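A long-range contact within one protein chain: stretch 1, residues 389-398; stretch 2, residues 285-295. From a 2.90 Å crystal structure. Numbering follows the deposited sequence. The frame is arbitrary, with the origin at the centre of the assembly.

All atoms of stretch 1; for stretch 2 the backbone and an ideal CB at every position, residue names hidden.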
# COMPACT_ATOMS: atom_id res chain seq x y z
N PRO A 389 31.08 -11.49 -24.92
CA PRO A 389 31.01 -10.16 -25.53
C PRO A 389 30.61 -10.21 -27.02
O PRO A 389 31.44 -9.94 -27.89
CB PRO A 389 32.43 -9.61 -25.31
CG PRO A 389 33.30 -10.80 -25.25
CD PRO A 389 32.47 -11.96 -24.78
N VAL A 390 29.35 -10.54 -27.31
CA VAL A 390 28.91 -10.80 -28.67
C VAL A 390 27.57 -10.14 -28.90
O VAL A 390 26.63 -10.39 -28.16
CB VAL A 390 28.78 -12.33 -28.93
CG1 VAL A 390 28.30 -12.64 -30.34
CG2 VAL A 390 30.10 -13.05 -28.65
N LEU A 391 27.48 -9.30 -29.93
CA LEU A 391 26.22 -8.70 -30.32
C LEU A 391 25.74 -9.24 -31.67
O LEU A 391 26.41 -9.06 -32.67
CB LEU A 391 26.38 -7.20 -30.43
CG LEU A 391 25.16 -6.32 -30.12
CD1 LEU A 391 25.33 -4.96 -30.79
CD2 LEU A 391 23.81 -6.94 -30.51
N GLN A 392 24.58 -9.90 -31.67
CA GLN A 392 23.90 -10.41 -32.88
C GLN A 392 22.84 -9.42 -33.37
O GLN A 392 22.13 -8.82 -32.58
CB GLN A 392 23.25 -11.77 -32.60
CG GLN A 392 24.27 -12.88 -32.49
CD GLN A 392 23.76 -14.12 -31.79
OE1 GLN A 392 23.19 -14.05 -30.71
NE2 GLN A 392 24.01 -15.28 -32.38
N VAL A 393 22.71 -9.27 -34.68
CA VAL A 393 21.67 -8.36 -35.25
C VAL A 393 20.82 -9.09 -36.27
O VAL A 393 21.33 -9.59 -37.27
CB VAL A 393 22.25 -7.04 -35.80
CG1 VAL A 393 23.64 -7.25 -36.31
CG2 VAL A 393 21.38 -6.42 -36.88
N VAL A 394 19.53 -9.17 -35.97
CA VAL A 394 18.54 -9.76 -36.84
C VAL A 394 17.84 -8.62 -37.57
O VAL A 394 17.67 -7.53 -37.02
CB VAL A 394 17.48 -10.56 -36.04
CG1 VAL A 394 16.37 -11.11 -36.95
CG2 VAL A 394 18.13 -11.70 -35.27
N ARG A 395 17.46 -8.90 -38.81
CA ARG A 395 16.71 -7.96 -39.63
C ARG A 395 15.30 -8.54 -39.81
O ARG A 395 15.13 -9.74 -39.96
CB ARG A 395 17.44 -7.74 -40.96
CG ARG A 395 18.79 -7.03 -40.78
CD ARG A 395 19.85 -7.42 -41.82
NE ARG A 395 21.12 -6.73 -41.60
CZ ARG A 395 21.38 -5.47 -41.97
NH1 ARG A 395 22.57 -4.93 -41.73
NH2 ARG A 395 20.47 -4.74 -42.57
N VAL A 396 14.29 -7.68 -39.70
CA VAL A 396 12.89 -8.04 -39.92
C VAL A 396 12.14 -6.88 -40.64
O VAL A 396 12.60 -5.73 -40.70
CB VAL A 396 12.11 -8.42 -38.62
CG1 VAL A 396 12.69 -9.64 -37.93
CG2 VAL A 396 12.06 -7.26 -37.64
N ALA A 397 10.97 -7.22 -41.16
CA ALA A 397 10.21 -6.30 -41.98
C ALA A 397 9.54 -5.24 -41.11
O ALA A 397 9.69 -4.05 -41.34
CB ALA A 397 9.16 -7.06 -42.79
N THR A 398 8.82 -5.71 -40.09
CA THR A 398 7.93 -4.85 -39.29
C THR A 398 8.10 -5.06 -37.79
O THR A 398 8.68 -6.04 -37.34
CB THR A 398 6.45 -5.06 -39.68
OG1 THR A 398 5.62 -4.30 -38.81
CG2 THR A 398 6.01 -6.50 -39.56
N UNK A 285 22.42 -8.73 -20.29
CA UNK A 285 23.24 -8.37 -21.43
C UNK A 285 22.37 -8.37 -22.65
O UNK A 285 21.64 -9.32 -22.92
CB UNK A 285 24.43 -9.32 -21.60
N UNK A 286 22.45 -7.27 -23.39
CA UNK A 286 21.69 -7.14 -24.62
C UNK A 286 22.45 -7.78 -25.78
O UNK A 286 23.37 -7.18 -26.34
CB UNK A 286 21.40 -5.67 -24.92
N UNK A 287 22.04 -9.00 -26.13
CA UNK A 287 22.76 -9.88 -27.08
C UNK A 287 22.18 -9.89 -28.50
O UNK A 287 22.83 -10.36 -29.43
CB UNK A 287 22.76 -11.31 -26.54
N UNK A 288 20.96 -9.37 -28.66
CA UNK A 288 20.29 -9.36 -29.95
C UNK A 288 19.68 -7.99 -30.25
O UNK A 288 18.86 -7.47 -29.51
CB UNK A 288 19.21 -10.44 -29.99
N UNK A 289 20.09 -7.41 -31.37
CA UNK A 289 19.49 -6.18 -31.83
C UNK A 289 18.59 -6.54 -33.02
O UNK A 289 19.04 -7.07 -34.03
CB UNK A 289 20.55 -5.14 -32.21
N UNK A 290 17.30 -6.31 -32.88
CA UNK A 290 16.36 -6.63 -33.95
C UNK A 290 16.07 -5.36 -34.77
O UNK A 290 15.25 -4.54 -34.38
CB UNK A 290 15.07 -7.22 -33.38
N UNK A 291 16.75 -5.22 -35.90
CA UNK A 291 16.61 -4.04 -36.74
C UNK A 291 15.38 -4.19 -37.64
O UNK A 291 15.32 -5.10 -38.44
CB UNK A 291 17.87 -3.82 -37.58
N UNK A 292 14.41 -3.31 -37.47
CA UNK A 292 13.18 -3.36 -38.27
C UNK A 292 13.38 -2.48 -39.52
O UNK A 292 13.40 -1.25 -39.44
CB UNK A 292 11.97 -2.89 -37.45
N UNK A 293 13.54 -3.15 -40.66
CA UNK A 293 13.93 -2.52 -41.92
C UNK A 293 15.44 -2.46 -42.03
O UNK A 293 16.15 -2.78 -41.07
CB UNK A 293 13.33 -1.12 -42.04
N UNK A 294 15.92 -2.05 -43.20
CA UNK A 294 17.36 -1.89 -43.39
C UNK A 294 17.74 -1.05 -44.59
O UNK A 294 18.03 -1.62 -45.64
CB UNK A 294 18.01 -3.27 -43.52
N UNK A 295 17.76 0.29 -44.52
CA UNK A 295 17.36 1.16 -43.41
C UNK A 295 18.16 0.94 -42.13
O UNK A 295 19.38 0.92 -42.16
CB UNK A 295 15.87 0.95 -43.11

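Stretch 2 runs alongside strand 390-396 in a parallel pairing, with the two axes inclined by 22° and 4.5 Å apart at their closest. Position 285 lies beyond the pairing, and nothing of stretch 1 comes within 5.5 Å of its ideal CB, so the contact sets no preference; it is Ala285. Position 286 is equally unconstrained at its CB, which points sideways, and a side chain of almost any kind could be placed there. It is Leu286, whose carbonyl O lies 4.2 Å from Leu391 CD2.

At 287 the CB again points sideways, 4.3 Å from Val390 O and 5.0 Å from Gln392 OE1. Two oxygens nearby would suit a small or polar residue, though neither is close enough to demand a donor. The residue is Ser287, and its hydroxyl makes no hydrogen bond to stretch 1. Its backbone begins the ladder instead: Gln392 N donates to Ser287 O at 2.9 Å.

Position 288 pairs with Gln392, and its CB shares a sheet face with Gln392, Val394 and Val396. The two valines on that face favour an apolar, often beta-branched side chain. Val288 fits, its CG1 lying 4.0 Å from Val394 CG2.

The CB of 289 turns to the other face, with Val393 and Arg395. It sits 4.1 Å from Leu391 CD2 and 4.4 Å from Val393 CB, while Gln392 O is 4.0 Å away; a small apolar residue is well accommodated, although larger ones are not excluded by these distances alone. The deposited Ala289 packs its CB against both Leu391 and Val393. Its backbone is used twice, Ala289 N donating to Gln392 O (2.8 Å) and Ala289 O accepting from Val394 N (2.9 Å).

Position 290 returns to the face of Val394 and Val396, with Val396 CG2 5.2 Å from its CB. That gap suits an aliphatic side chain able to reach a little further, and Val290 closes it, CG1 approaching Val396 CG2 to 3.8 Å.

At 291 the CB lies 4.4 Å from Val393 CG2 and 4.6 Å from Arg395 CG, so a compact apolar group would suit. Ala291 meets Val393 CG2 with its CB at 4.4 Å, and its N donates to Val394 O at 2.7 Å.

Position 292 pairs with Val396 near the end of the strand, where a branched aliphatic group could cover the following backbone. Val292 does so: CG2 lies 3.4 Å from Ala397 O and 3.6 Å from Thr398 C.

At 293, phi/psi of 88/172 would jam a CB against the preceding carbonyl oxygen, which calls for glycine. Gly293 N donates to Val396 O at 2.7 Å.

The CB of 294 points toward stretch 1, a tight 3.0 Å from Arg395 NH2. The positive charge favours an acidic residue, though other acceptors are conceivable. Asp294 forms a salt bridge, its hydrogen bond weak, with OD2 3.5 Å from Arg395 NH2.

Position 295 follows a cis peptide, out of reach of stretch 1; Ala295 occupies the N-cap position before a helix.

Stretch 2 285-295: ALSVAVAVGDA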
# COMPACT_ATOMS: atom_id res chain seq x y z
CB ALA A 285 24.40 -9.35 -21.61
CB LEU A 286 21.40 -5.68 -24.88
CG LEU A 286 19.99 -5.56 -25.42
CD1 LEU A 286 19.56 -4.16 -25.16
CD2 LEU A 286 19.89 -5.89 -26.89
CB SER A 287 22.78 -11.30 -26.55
OG SER A 287 21.54 -11.61 -25.95
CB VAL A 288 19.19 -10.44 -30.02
CG1 VAL A 288 18.65 -10.57 -31.43
CG2 VAL A 288 19.72 -11.79 -29.55
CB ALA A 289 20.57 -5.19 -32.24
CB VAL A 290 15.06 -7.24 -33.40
CG1 VAL A 290 14.17 -7.74 -34.52
CG2 VAL A 290 15.39 -8.39 -32.46
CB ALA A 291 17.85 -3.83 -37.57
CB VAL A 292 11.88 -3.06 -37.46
CG1 VAL A 292 12.09 -2.01 -36.40
CG2 VAL A 292 10.71 -2.66 -38.36
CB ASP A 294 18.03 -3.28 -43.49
CG ASP A 294 17.31 -4.28 -44.44
OD1 ASP A 294 16.45 -3.87 -45.23
OD2 ASP A 294 17.62 -5.49 -44.40
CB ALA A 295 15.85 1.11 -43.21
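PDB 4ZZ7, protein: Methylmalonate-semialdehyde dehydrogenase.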